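Side-chain contacts in P450 epoxidase (Sorangium cellulosum, PDB 1Q5D), which is a cytochrome P450, a mainly helical haem protein, modelled here with a water molecule on its haem iron and EPB in its pocket: residues A31-R34 / L35-A38; S70-W74 / E75-E79; E101-A104 / R105-L109; I377-G380 / T381-R385. All coordinates share one frame; numbering follows the deposited sequence.

How the contacts relate
All four contacts are local, joining side chains a turn or so apart. Contacts 1, 3 and 4 each lie within a single helix (29-38, 100-110 and 368-385), whereas contact 2 runs from a loop through a type I turn into helix 77-82. Contact 4 is buried and mostly apolar, with one doubly bonded carbonyl; the others are partly buried. Contact 1 places two carboxylates toward the surface beside a buried arginine tied to Ser332. Contacts 2 and 3, whose nearest atoms are about 9 Å apart, border the ligand region: Arg71 touches EPB, and His103 with Arg107 holds a haem propionate. Contacts 2 and 4 lie on opposite sides of the chain's centre.

Contact 1: residues A31-R34 / L35-A38; sequences AIER and LREA
Ala31 opens the run by offering its carbonyl to the backbone of Leu35, with Leu35 N 3.3 Å from Ala31 O. The Leu35 side chain leans back along the helix over the same carbonyl, its branch carbon CG 3.6 Å from Ala31 O. Ile32 follows with a shorter and nearly straight bond, Arg36 N lying 2.7 Å from Ile32 O. The Ile32 side chain packs against Tyr24, Pro331 and Ser332. Helix 29-38 precedes the paired strands 41-44 and 49-52, the position of helix A in the cytochrome P450 fold, and this buried flank is the one it turns to helix 330-333. At Glu33 the contact becomes one between long side chains. Arg36 starts with CG opposite its backbone N (chi1 -173°) and then bends at chi3, which lays the guanidinium over the backbone of Glu33, with NH1 3.8 Å from Glu33 CA. NH1 is hydrogen-bonded to Ser332 OG, so this end of the guanidinium is tied to the neighbouring helix. Arg36 NH2 meets the aliphatic part of Glu33, 3.7 Å from Glu33 CG. The carboxylate stays beyond salt-bridge range, Glu33 OE1 being 4.1 Å from Arg36 NH2 with the two planes 61° apart; a water donates to OE1 and accepts a weak bond from NH2. Glu37 runs alongside Glu33, placing its OE1 3.6 Å from Glu33 OE2, two like charges whose repulsion is probably eased by solvent and by the nearby Arg36. Arg34 completes the walk with a bent backbone bond, Ala38 N 3.3 Å from Arg34 O at 143°.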
loop_
_atom_site.group_PDB
_atom_site.type_symbol
_atom_site.label_atom_id
_atom_site.label_comp_id
_atom_site.label_asym_id
_atom_site.label_seq_id
_atom_site.Cartn_x
_atom_site.Cartn_y
_atom_site.Cartn_z
ATOM N N ALA A 31 -7.072 17.095 -12.771
ATOM C CA ALA A 31 -5.744 17.714 -12.716
ATOM C C ALA A 31 -4.635 16.883 -13.355
ATOM O O ALA A 31 -3.832 17.403 -14.113
ATOM C CB ALA A 31 -5.374 18.095 -11.275
ATOM N N ILE A 32 -4.575 15.590 -13.062
ATOM C CA ILE A 32 -3.530 14.793 -13.674
ATOM C C ILE A 32 -3.820 14.480 -15.152
ATOM O O ILE A 32 -2.898 14.290 -15.915
ATOM C CB ILE A 32 -3.225 13.506 -12.853
ATOM C CG1 ILE A 32 -4.453 12.589 -12.818
ATOM C CG2 ILE A 32 -2.758 13.881 -11.437
ATOM C CD1 ILE A 32 -4.367 11.456 -11.767
ATOM N N GLU A 33 -5.086 14.444 -15.553
ATOM C CA GLU A 33 -5.397 14.252 -16.970
ATOM C C GLU A 33 -4.809 15.431 -17.780
ATOM O O GLU A 33 -4.115 15.238 -18.795
ATOM C CB GLU A 33 -6.911 14.132 -17.201
ATOM C CG GLU A 33 -7.266 14.132 -18.684
ATOM C CD GLU A 33 -8.735 13.899 -18.966
ATOM O OE1 GLU A 33 -9.349 13.012 -18.330
ATOM O OE2 GLU A 33 -9.282 14.600 -19.843
ATOM N N ARG A 34 -5.046 16.646 -17.284
ATOM C CA ARG A 34 -4.457 17.842 -17.892
ATOM C C ARG A 34 -2.961 17.701 -18.026
ATOM O O ARG A 34 -2.404 18.031 -19.060
ATOM C CB ARG A 34 -4.774 19.093 -17.083
ATOM C CG ARG A 34 -6.184 19.588 -17.261
ATOM C CD ARG A 34 -6.377 21.019 -16.772
ATOM N NE ARG A 34 -6.768 21.044 -15.369
ATOM C CZ ARG A 34 -7.972 20.698 -14.925
ATOM N NH1 ARG A 34 -8.910 20.304 -15.780
ATOM N NH2 ARG A 34 -8.241 20.747 -13.624
ATOM N N LEU A 35 -2.305 17.211 -16.977
ATOM C CA LEU A 35 -0.867 16.953 -17.034
ATOM C C LEU A 35 -0.511 15.877 -18.059
ATOM O O LEU A 35 0.350 16.088 -18.911
ATOM C CB LEU A 35 -0.322 16.556 -15.653
ATOM C CG LEU A 35 -0.282 17.698 -14.624
ATOM C CD1 LEU A 35 0.088 17.179 -13.227
ATOM C CD2 LEU A 35 0.684 18.786 -15.078
ATOM N N ARG A 36 -1.156 14.719 -17.953
ATOM C CA ARG A 36 -0.858 13.585 -18.828
ATOM C C ARG A 36 -0.979 13.948 -20.316
ATOM O O ARG A 36 -0.138 13.581 -21.133
ATOM C CB ARG A 36 -1.789 12.415 -18.489
ATOM C CG ARG A 36 -1.473 11.106 -19.222
ATOM C CD ARG A 36 -2.350 9.922 -18.776
ATOM N NE ARG A 36 -3.771 10.156 -19.015
ATOM C CZ ARG A 36 -4.651 10.497 -18.084
ATOM N NH1 ARG A 36 -4.267 10.648 -16.818
ATOM N NH2 ARG A 36 -5.923 10.701 -18.412
ATOM N N GLU A 37 -2.040 14.660 -20.659
ATOM C CA GLU A 37 -2.283 15.005 -22.051
ATOM C C GLU A 37 -1.275 16.039 -22.577
ATOM O O GLU A 37 -0.889 15.994 -23.741
ATOM C CB GLU A 37 -3.738 15.433 -22.251
ATOM C CG GLU A 37 -4.654 14.233 -22.467
ATOM C CD GLU A 37 -6.126 14.576 -22.391
ATOM O OE1 GLU A 37 -6.957 13.641 -22.481
ATOM O OE2 GLU A 37 -6.457 15.773 -22.245
ATOM N N ALA A 38 -0.810 16.931 -21.709
ATOM C CA ALA A 38 0.123 17.987 -22.122
ATOM C C ALA A 38 1.580 17.517 -22.242
ATOM O O ALA A 38 2.335 18.020 -23.080
ATOM C CB ALA A 38 0.017 19.190 -21.171
HETATM O O HOH W 1 -8.743 10.847 -16.468
#

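Contact 2: residues S70-W74 / E75-E79; sequences SREEW and ESSAE
Trp74 and Ser76 meet as ring and methylene. The indole is placed by a chi1 of -162°, which swings CG to the carbonyl side of its own residue, and Ser76 CB then sits over the six-membered ring, 3.5 Å from its centroid and 3° off the normal: a CH-pi contact of nearly ideal direction. While CB is centred over the ring, Ser76 OG lies over the rim, 4.2 Å from Trp74 CZ2. Glu75 takes the cramped rotamer, with CG between its backbone N and carbonyl carbon (chi1 50°), and the extended chain passes the pyrrole side, Glu75 CG 3.8 Å from Trp74 CD1. A water in the indole plane accepts from Trp74 NE1 at 2.9 Å and also lies close to Glu75 OE1. The Glu79 carboxylate plane is nearly perpendicular to the indole, OE2 4.0 Å from Trp74 CZ3, with a long, weak ion pair to Arg48. A type I turn from Trp74 to Ser77 closes with Ser77 N 3.2 Å from Trp74 O. Ser77 OG lies 3.6 Å from Glu72 CA. Helix 77-82 lies in the segment between helices B and C, where P450s carry their B' region, and Arg71, in the 3-10 segment that precedes the turn, touches EPB, its NH1 bonded to Val69 O. The indole is thus gripped through carbon on one face, while its N-H is satisfied by water.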
loop_
_atom_site.group_PDB
_atom_site.type_symbol
_atom_site.label_atom_id
_atom_site.label_comp_id
_atom_site.label_asym_id
_atom_site.label_seq_id
_atom_site.Cartn_x
_atom_site.Cartn_y
_atom_site.Cartn_z
ATOM N N SER A 70 17.032 2.010 -4.340
ATOM C CA SER A 70 17.742 2.465 -3.138
ATOM C C SER A 70 17.833 3.984 -3.039
ATOM O O SER A 70 18.305 4.658 -3.964
ATOM C CB SER A 70 19.151 1.871 -3.045
ATOM O OG SER A 70 19.998 2.767 -2.335
ATOM N N ARG A 71 17.390 4.513 -1.903
ATOM C CA ARG A 71 17.364 5.944 -1.687
ATOM C C ARG A 71 18.786 6.491 -1.595
ATOM O O ARG A 71 18.995 7.703 -1.679
ATOM C CB ARG A 71 16.554 6.290 -0.431
ATOM C CG ARG A 71 15.041 6.279 -0.645
ATOM C CD ARG A 71 14.463 4.911 -0.986
ATOM N NE ARG A 71 12.997 4.897 -0.988
ATOM C CZ ARG A 71 12.254 4.376 -1.952
ATOM N NH1 ARG A 71 12.824 3.831 -3.018
ATOM N NH2 ARG A 71 10.931 4.407 -1.860
ATOM N N GLU A 72 19.758 5.593 -1.448
ATOM C CA GLU A 72 21.162 5.987 -1.353
ATOM C C GLU A 72 21.726 6.439 -2.710
ATOM O O GLU A 72 22.826 6.989 -2.784
ATOM C CB GLU A 72 22.004 4.863 -0.723
ATOM C CG GLU A 72 21.628 4.568 0.733
ATOM C CD GLU A 72 22.506 3.517 1.400
ATOM O OE1 GLU A 72 22.880 2.525 0.737
ATOM O OE2 GLU A 72 22.818 3.678 2.603
ATOM N N GLU A 73 20.959 6.222 -3.775
ATOM C CA GLU A 73 21.314 6.736 -5.097
ATOM C C GLU A 73 20.816 8.165 -5.291
ATOM O O GLU A 73 21.173 8.832 -6.262
ATOM C CB GLU A 73 20.753 5.834 -6.194
ATOM C CG GLU A 73 21.305 4.421 -6.170
ATOM C CD GLU A 73 22.564 4.270 -7.006
ATOM O OE1 GLU A 73 22.966 3.116 -7.258
ATOM O OE2 GLU A 73 23.153 5.299 -7.412
ATOM N N TRP A 74 19.992 8.633 -4.362
ATOM C CA TRP A 74 19.447 9.990 -4.416
ATOM C C TRP A 74 20.506 11.062 -4.166
ATOM O O TRP A 74 21.463 10.859 -3.420
ATOM C CB TRP A 74 18.340 10.126 -3.378
ATOM C CG TRP A 74 17.412 11.262 -3.568
ATOM C CD1 TRP A 74 17.139 11.935 -4.730
ATOM C CD2 TRP A 74 16.600 11.863 -2.559
ATOM N NE1 TRP A 74 16.205 12.917 -4.498
ATOM C CE2 TRP A 74 15.856 12.893 -3.170
ATOM C CE3 TRP A 74 16.420 11.630 -1.185
ATOM C CZ2 TRP A 74 14.955 13.687 -2.463
ATOM C CZ3 TRP A 74 15.529 12.424 -0.485
ATOM C CH2 TRP A 74 14.811 13.445 -1.128
ATOM N N GLU A 75 20.317 12.214 -4.788
ATOM C CA GLU A 75 21.204 13.344 -4.583
ATOM C C GLU A 75 21.066 13.903 -3.160
ATOM O O GLU A 75 21.985 14.546 -2.650
ATOM C CB GLU A 75 20.906 14.426 -5.618
ATOM C CG GLU A 75 19.437 14.801 -5.733
ATOM C CD GLU A 75 19.191 15.874 -6.774
ATOM O OE1 GLU A 75 18.011 16.168 -7.068
ATOM O OE2 GLU A 75 20.182 16.427 -7.304
ATOM N N SER A 76 19.918 13.654 -2.521
ATOM C CA SER A 76 19.693 14.111 -1.147
ATOM C C SER A 76 19.786 12.963 -0.150
ATOM O O SER A 76 19.185 13.007 0.926
ATOM C CB SER A 76 18.332 14.785 -1.013
ATOM O OG SER A 76 18.321 16.050 -1.641
ATOM N N SER A 77 20.540 11.936 -0.511
ATOM C CA SER A 77 20.705 10.776 0.348
ATOM C C SER A 77 21.134 11.112 1.783
ATOM O O SER A 77 20.576 10.574 2.738
ATOM C CB SER A 77 21.707 9.806 -0.269
ATOM O OG SER A 77 22.033 8.807 0.672
ATOM N N ALA A 78 22.131 11.986 1.926
ATOM C CA ALA A 78 22.681 12.344 3.229
ATOM C C ALA A 78 21.596 12.893 4.128
ATOM O O ALA A 78 21.414 12.456 5.263
ATOM C CB ALA A 78 23.806 13.385 3.063
ATOM N N GLU A 79 20.874 13.870 3.615
ATOM C CA GLU A 79 19.760 14.429 4.344
ATOM C C GLU A 79 18.753 13.297 4.683
ATOM O O GLU A 79 18.238 13.228 5.808
ATOM C CB GLU A 79 19.166 15.578 3.517
ATOM C CG GLU A 79 17.807 16.084 3.927
ATOM C CD GLU A 79 16.701 15.215 3.384
ATOM O OE1 GLU A 79 16.083 14.522 4.208
ATOM O OE2 GLU A 79 16.466 15.213 2.152
HETATM O O HOH W 2 15.792 14.597 -6.800
#

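Contact 3: residues E101-A104 / R105-L109; sequences EDHA and RVRKL. With HEM (protoporphyrin IX containing Fe), chain B.
His103 and Arg107, one helical turn apart, converge on the same haem propionate oxygen. His103 NE2 donates to HEM O2D over 2.7 Å in an almost straight bond of 175°, the carboxylate carbon lying in the imidazole plane. Arg107 NH1 reaches HEM O2D at 2.8 Å, with the oxygen at the edge of the guanidinium and near its plane. Arg107 gets there by bending at chi2 and chi3; NH1 also bonds Val364 O and NE bonds Asn111 OD1, which fixes the group's rotation. Two donors on one oxygen would probably favour the ionised propionate. On another flank of the helix, Arg105 NH2 forms a salt bridge with Asp102 OD1 at 3.0 Å, entering from above the carboxylate plane, while a water spans Asp102 OD1 and Arg105 NE. The same guanidinium has a stronger partner in Glu243 and another bond to Arg238 O. With chi1 at -73°, Arg107 CG lies over the imidazole face, 3.8 Å from the His103 ring centroid, a CH-pi contact, and the guanidinium stands 83° to the ring. Val106 CG2 rests 3.3 Å from Asp102 O. Helix 100-110, helix C of the P450 fold, thus joins the propionate to its surroundings: the His103 ring stacks on His363, Thr305 and Arg307 of strand 304-309 also bond the haem, Glu243 lies on helix 241-255, and Leu109 packs on helix 225-234.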
loop_
_atom_site.group_PDB
_atom_site.type_symbol
_atom_site.label_atom_id
_atom_site.label_comp_id
_atom_site.label_asym_id
_atom_site.label_seq_id
_atom_site.Cartn_x
_atom_site.Cartn_y
_atom_site.Cartn_z
ATOM N N GLU A 101 21.462 -7.696 -5.811
ATOM C CA GLU A 101 21.750 -9.092 -5.497
ATOM C C GLU A 101 21.158 -9.508 -4.148
ATOM O O GLU A 101 20.567 -10.585 -4.027
ATOM C CB GLU A 101 23.261 -9.340 -5.520
ATOM C CG GLU A 101 23.933 -8.908 -6.812
ATOM C CD GLU A 101 24.285 -7.422 -6.838
ATOM O OE1 GLU A 101 25.045 -7.018 -7.747
ATOM O OE2 GLU A 101 23.813 -6.653 -5.965
ATOM N N ASP A 102 21.324 -8.658 -3.136
ATOM C CA ASP A 102 20.776 -8.931 -1.811
ATOM C C ASP A 102 19.238 -8.854 -1.789
ATOM O O ASP A 102 18.576 -9.641 -1.114
ATOM C CB ASP A 102 21.348 -7.956 -0.774
ATOM C CG ASP A 102 22.841 -8.054 -0.656
ATOM O OD1 ASP A 102 23.342 -9.176 -0.424
ATOM O OD2 ASP A 102 23.591 -7.062 -0.777
ATOM N N HIS A 103 18.685 -7.895 -2.522
ATOM C CA HIS A 103 17.238 -7.776 -2.605
ATOM C C HIS A 103 16.624 -9.062 -3.141
ATOM O O HIS A 103 15.631 -9.542 -2.601
ATOM C CB HIS A 103 16.829 -6.616 -3.495
ATOM C CG HIS A 103 15.365 -6.591 -3.799
ATOM N ND1 HIS A 103 14.841 -7.067 -4.982
ATOM C CD2 HIS A 103 14.311 -6.158 -3.067
ATOM C CE1 HIS A 103 13.528 -6.921 -4.970
ATOM N NE2 HIS A 103 13.181 -6.379 -3.816
ATOM N N ALA A 104 17.208 -9.616 -4.209
ATOM C CA ALA A 104 16.673 -10.831 -4.824
ATOM C C ALA A 104 16.708 -11.997 -3.855
ATOM O O ALA A 104 15.788 -12.811 -3.813
ATOM C CB ALA A 104 17.455 -11.187 -6.126
ATOM N N ARG A 105 17.780 -12.063 -3.073
ATOM C CA ARG A 105 17.968 -13.115 -2.099
ATOM C C ARG A 105 16.844 -13.076 -1.065
ATOM O O ARG A 105 16.166 -14.074 -0.824
ATOM C CB ARG A 105 19.329 -12.951 -1.424
ATOM C CG ARG A 105 19.578 -13.891 -0.256
ATOM C CD ARG A 105 21.025 -13.872 0.261
ATOM N NE ARG A 105 21.540 -12.524 0.531
ATOM C CZ ARG A 105 21.144 -11.737 1.536
ATOM N NH1 ARG A 105 20.204 -12.137 2.386
ATOM N NH2 ARG A 105 21.678 -10.528 1.679
ATOM N N VAL A 106 16.637 -11.905 -0.477
ATOM C CA VAL A 106 15.579 -11.736 0.508
ATOM C C VAL A 106 14.201 -12.054 -0.067
ATOM O O VAL A 106 13.446 -12.780 0.552
ATOM C CB VAL A 106 15.595 -10.328 1.124
ATOM C CG1 VAL A 106 14.523 -10.195 2.206
ATOM C CG2 VAL A 106 16.976 -10.048 1.721
ATOM N N ARG A 107 13.876 -11.524 -1.248
ATOM C CA ARG A 107 12.586 -11.829 -1.887
ATOM C C ARG A 107 12.412 -13.324 -2.186
ATOM O O ARG A 107 11.349 -13.894 -1.948
ATOM C CB ARG A 107 12.398 -11.023 -3.177
ATOM C CG ARG A 107 12.098 -9.536 -2.951
ATOM C CD ARG A 107 10.843 -9.269 -2.139
ATOM N NE ARG A 107 9.639 -9.861 -2.737
ATOM C CZ ARG A 107 8.793 -9.211 -3.517
ATOM N NH1 ARG A 107 9.021 -7.927 -3.817
ATOM N NH2 ARG A 107 7.717 -9.844 -4.015
ATOM N N LYS A 108 13.461 -13.955 -2.705
ATOM C CA LYS A 108 13.383 -15.376 -3.067
ATOM C C LYS A 108 13.045 -16.179 -1.812
ATOM O O LYS A 108 12.282 -17.146 -1.847
ATOM C CB LYS A 108 14.708 -15.840 -3.709
ATOM C CG LYS A 108 14.778 -17.332 -4.064
ATOM C CD LYS A 108 15.785 -17.590 -5.202
ATOM C CE LYS A 108 15.763 -19.046 -5.650
ATOM N NZ LYS A 108 17.146 -19.566 -5.874
ATOM N N LEU A 109 13.597 -15.737 -0.688
ATOM C CA LEU A 109 13.363 -16.367 0.605
ATOM C C LEU A 109 11.924 -16.223 1.129
ATOM O O LEU A 109 11.350 -17.190 1.643
ATOM C CB LEU A 109 14.350 -15.791 1.623
ATOM C CG LEU A 109 14.402 -16.313 3.053
ATOM C CD1 LEU A 109 14.976 -17.724 3.107
ATOM C CD2 LEU A 109 15.244 -15.375 3.886
HETATM C CHA HEM B . 5.710 -3.220 -2.554
HETATM C CHB HEM B . 1.234 -1.700 -3.496
HETATM C CHC HEM B . -0.466 -4.485 0.108
HETATM C CHD HEM B . 4.046 -5.522 1.401
HETATM C C1A HEM B . 4.635 -2.641 -3.174
HETATM C C2A HEM B . 4.677 -1.870 -4.395
HETATM C C3A HEM B . 3.444 -1.432 -4.647
HETATM C C4A HEM B . 2.580 -1.922 -3.599
HETATM C CMA HEM B . 3.012 -0.563 -5.861
HETATM C CAA HEM B . 5.946 -1.609 -5.241
HETATM C CBA HEM B . 6.535 -0.232 -4.920
HETATM C CGA HEM B . 7.716 0.032 -5.839
HETATM O O1A HEM B . 8.428 1.067 -5.649
HETATM O O2A HEM B . 7.968 -0.803 -6.756
HETATM C C1B HEM B . 0.424 -2.333 -2.599
HETATM C C2B HEM B . -1.010 -2.178 -2.576
HETATM C C3B HEM B . -1.479 -2.919 -1.586
HETATM C C4B HEM B . -0.369 -3.588 -0.937
HETATM C CMB HEM B . -1.873 -1.280 -3.504
HETATM C CAB HEM B . -2.984 -3.002 -1.278
HETATM C CBB HEM B . -3.438 -3.401 -0.094
HETATM C C1C HEM B . 0.592 -5.049 0.756
HETATM C C2C HEM B . 0.527 -5.997 1.847
HETATM C C3C HEM B . 1.786 -6.273 2.197
HETATM C C4C HEM B . 2.673 -5.521 1.328
HETATM C CMC HEM B . -0.799 -6.543 2.441
HETATM C CAC HEM B . 2.337 -7.203 3.293
HETATM C CBC HEM B . 1.549 -8.089 3.897
HETATM C C1D HEM B . 4.899 -4.942 0.496
HETATM C C2D HEM B . 6.324 -4.946 0.643
HETATM C C3D HEM B . 6.851 -4.239 -0.583
HETATM C C4D HEM B . 5.688 -3.859 -1.337
HETATM C CMD HEM B . 7.135 -5.565 1.793
HETATM C CAD HEM B . 8.323 -3.995 -0.959
HETATM C CBD HEM B . 8.634 -5.014 -2.062
HETATM C CGD HEM B . 10.053 -4.858 -2.548
HETATM O O1D HEM B . 10.550 -3.702 -2.553
HETATM O O2D HEM B . 10.698 -5.883 -2.921
HETATM N NA HEM B . 3.340 -2.661 -2.705
HETATM N NB HEM B . 0.812 -3.210 -1.585
HETATM N NC HEM B . 1.909 -4.779 0.481
HETATM N ND HEM B . 4.552 -4.287 -0.673
HETATM FE FE HEM B . 2.618 -3.854 -1.222
HETATM O O HOH W 3 23.263 -11.932 -1.588
HETATM O O HOH W 4 2.771 -2.023 -0.000
#

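Contact 4: residues I377-G380 / T381-R385; sequences IAVG and TIFRR
Ile377 O is gripped twice by Thr381. The hydroxyl OG1 donates to Ile377 O over 2.7 Å, and Thr381 N reaches the same oxygen at 3.0 Å, the two arriving from opposite faces of the carbonyl plane. A chi1 of -66° sets OG1 beside the backbone N of Thr381 and turns it back along the helix, where it also bonds Gln127 NE2; a hydroxyl in this buried setting therefore has partners on two helices. Beside it, Ile377 packs on Ile126 of helix 123-137. Ala378 O takes Ile382 N at 3.2 Å and is shared with Tyr149 OH. The segment belongs to helix 368-385, helix L of the cytochrome P450 fold, which packs against helix 257-272, part of helix I, and helix 123-137, helix D, all three in the fold's four-helix bundle. On the flank facing helix 257-272, Val379 and Phe383 run side by side. Val379 CG1 meets the ring at its edge and in its plane, 3.8 Å from Phe383 CD1, and both residues touch Leu270. The backbone bond beneath them, Phe383 N to Val379 O, is weak at 3.3 Å. Ile382 CG2 sits between two carbonyls, 3.4 Å from both Val379 O and Ala378 O. Gly380 presents bare backbone on another flank, and the guanidinium of Arg384, folded back by a bend at chi3 (-62°), lies flat over it with CZ 3.8 Å from Gly380 C. Arg384 N bonds Gly380 O at 3.0 Å. Arg385 sets its guanidinium over Thr381 CG2 and forms a salt bridge with Asp131 of helix 123-137.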
loop_
_atom_site.group_PDB
_atom_site.type_symbol
_atom_site.label_atom_id
_atom_site.label_comp_id
_atom_site.label_asym_id
_atom_site.label_seq_id
_atom_site.Cartn_x
_atom_site.Cartn_y
_atom_site.Cartn_z
ATOM N N ILE A 377 -12.956 -10.868 1.443
ATOM C CA ILE A 377 -13.729 -11.204 2.643
ATOM C C ILE A 377 -14.443 -9.987 3.225
ATOM O O ILE A 377 -15.627 -10.044 3.527
ATOM C CB ILE A 377 -12.807 -11.846 3.697
ATOM C CG1 ILE A 377 -12.388 -13.246 3.245
ATOM C CG2 ILE A 377 -13.504 -11.921 5.049
ATOM C CD1 ILE A 377 -11.236 -13.826 4.052
ATOM N N ALA A 378 -13.728 -8.871 3.365
ATOM C CA ALA A 378 -14.292 -7.679 4.009
ATOM C C ALA A 378 -15.410 -7.041 3.200
ATOM O O ALA A 378 -16.467 -6.699 3.744
ATOM C CB ALA A 378 -13.185 -6.631 4.270
ATOM N N VAL A 379 -15.161 -6.854 1.910
ATOM C CA VAL A 379 -16.118 -6.200 1.024
ATOM C C VAL A 379 -17.261 -7.159 0.668
ATOM O O VAL A 379 -18.425 -6.762 0.697
ATOM C CB VAL A 379 -15.473 -5.674 -0.265
ATOM C CG1 VAL A 379 -16.527 -4.948 -1.141
ATOM C CG2 VAL A 379 -14.276 -4.745 0.043
ATOM N N GLY A 380 -16.928 -8.408 0.353
ATOM C CA GLY A 380 -17.951 -9.416 0.097
ATOM C C GLY A 380 -18.927 -9.525 1.269
ATOM O O GLY A 380 -20.140 -9.415 1.089
ATOM N N THR A 381 -18.395 -9.695 2.477
ATOM C CA THR A 381 -19.225 -9.845 3.680
ATOM C C THR A 381 -20.147 -8.670 3.954
ATOM O O THR A 381 -21.349 -8.855 4.224
ATOM C CB THR A 381 -18.341 -10.059 4.910
ATOM O OG1 THR A 381 -17.648 -11.307 4.805
ATOM C CG2 THR A 381 -19.192 -10.200 6.175
ATOM N N ILE A 382 -19.593 -7.457 3.930
ATOM C CA ILE A 382 -20.387 -6.288 4.292
ATOM C C ILE A 382 -21.601 -6.098 3.377
ATOM O O ILE A 382 -22.693 -5.765 3.843
ATOM C CB ILE A 382 -19.513 -4.989 4.448
ATOM C CG1 ILE A 382 -20.305 -3.908 5.192
ATOM C CG2 ILE A 382 -19.009 -4.496 3.108
ATOM C CD1 ILE A 382 -19.469 -2.719 5.677
ATOM N N PHE A 383 -21.415 -6.337 2.084
ATOM C CA PHE A 383 -22.498 -6.208 1.111
ATOM C C PHE A 383 -23.469 -7.392 1.110
ATOM O O PHE A 383 -24.623 -7.233 0.724
ATOM C CB PHE A 383 -21.942 -5.979 -0.305
ATOM C CG PHE A 383 -21.567 -4.548 -0.572
ATOM C CD1 PHE A 383 -20.242 -4.193 -0.811
ATOM C CD2 PHE A 383 -22.538 -3.549 -0.548
ATOM C CE1 PHE A 383 -19.887 -2.866 -1.029
ATOM C CE2 PHE A 383 -22.200 -2.227 -0.780
ATOM C CZ PHE A 383 -20.867 -1.881 -1.024
ATOM N N ARG A 384 -22.997 -8.569 1.521
ATOM C CA ARG A 384 -23.870 -9.741 1.642
ATOM C C ARG A 384 -24.755 -9.591 2.869
ATOM O O ARG A 384 -25.928 -9.959 2.858
ATOM C CB ARG A 384 -23.049 -11.035 1.758
ATOM C CG ARG A 384 -22.713 -11.694 0.432
ATOM C CD ARG A 384 -22.273 -13.151 0.547
ATOM N NE ARG A 384 -21.049 -13.304 1.337
ATOM C CZ ARG A 384 -19.818 -13.157 0.857
ATOM N NH1 ARG A 384 -19.623 -12.847 -0.410
ATOM N NH2 ARG A 384 -18.775 -13.318 1.645
ATOM N N ARG A 385 -24.183 -9.037 3.928
ATOM C CA ARG A 385 -24.904 -8.858 5.175
ATOM C C ARG A 385 -25.793 -7.614 5.171
ATOM O O ARG A 385 -26.827 -7.578 5.844
ATOM C CB ARG A 385 -23.924 -8.804 6.343
ATOM C CG ARG A 385 -24.074 -9.953 7.316
ATOM C CD ARG A 385 -23.100 -11.104 7.097
ATOM N NE ARG A 385 -22.155 -11.190 8.206
ATOM C CZ ARG A 385 -21.226 -12.125 8.354
ATOM N NH1 ARG A 385 -21.079 -13.103 7.464
ATOM N NH2 ARG A 385 -20.424 -12.064 9.402
#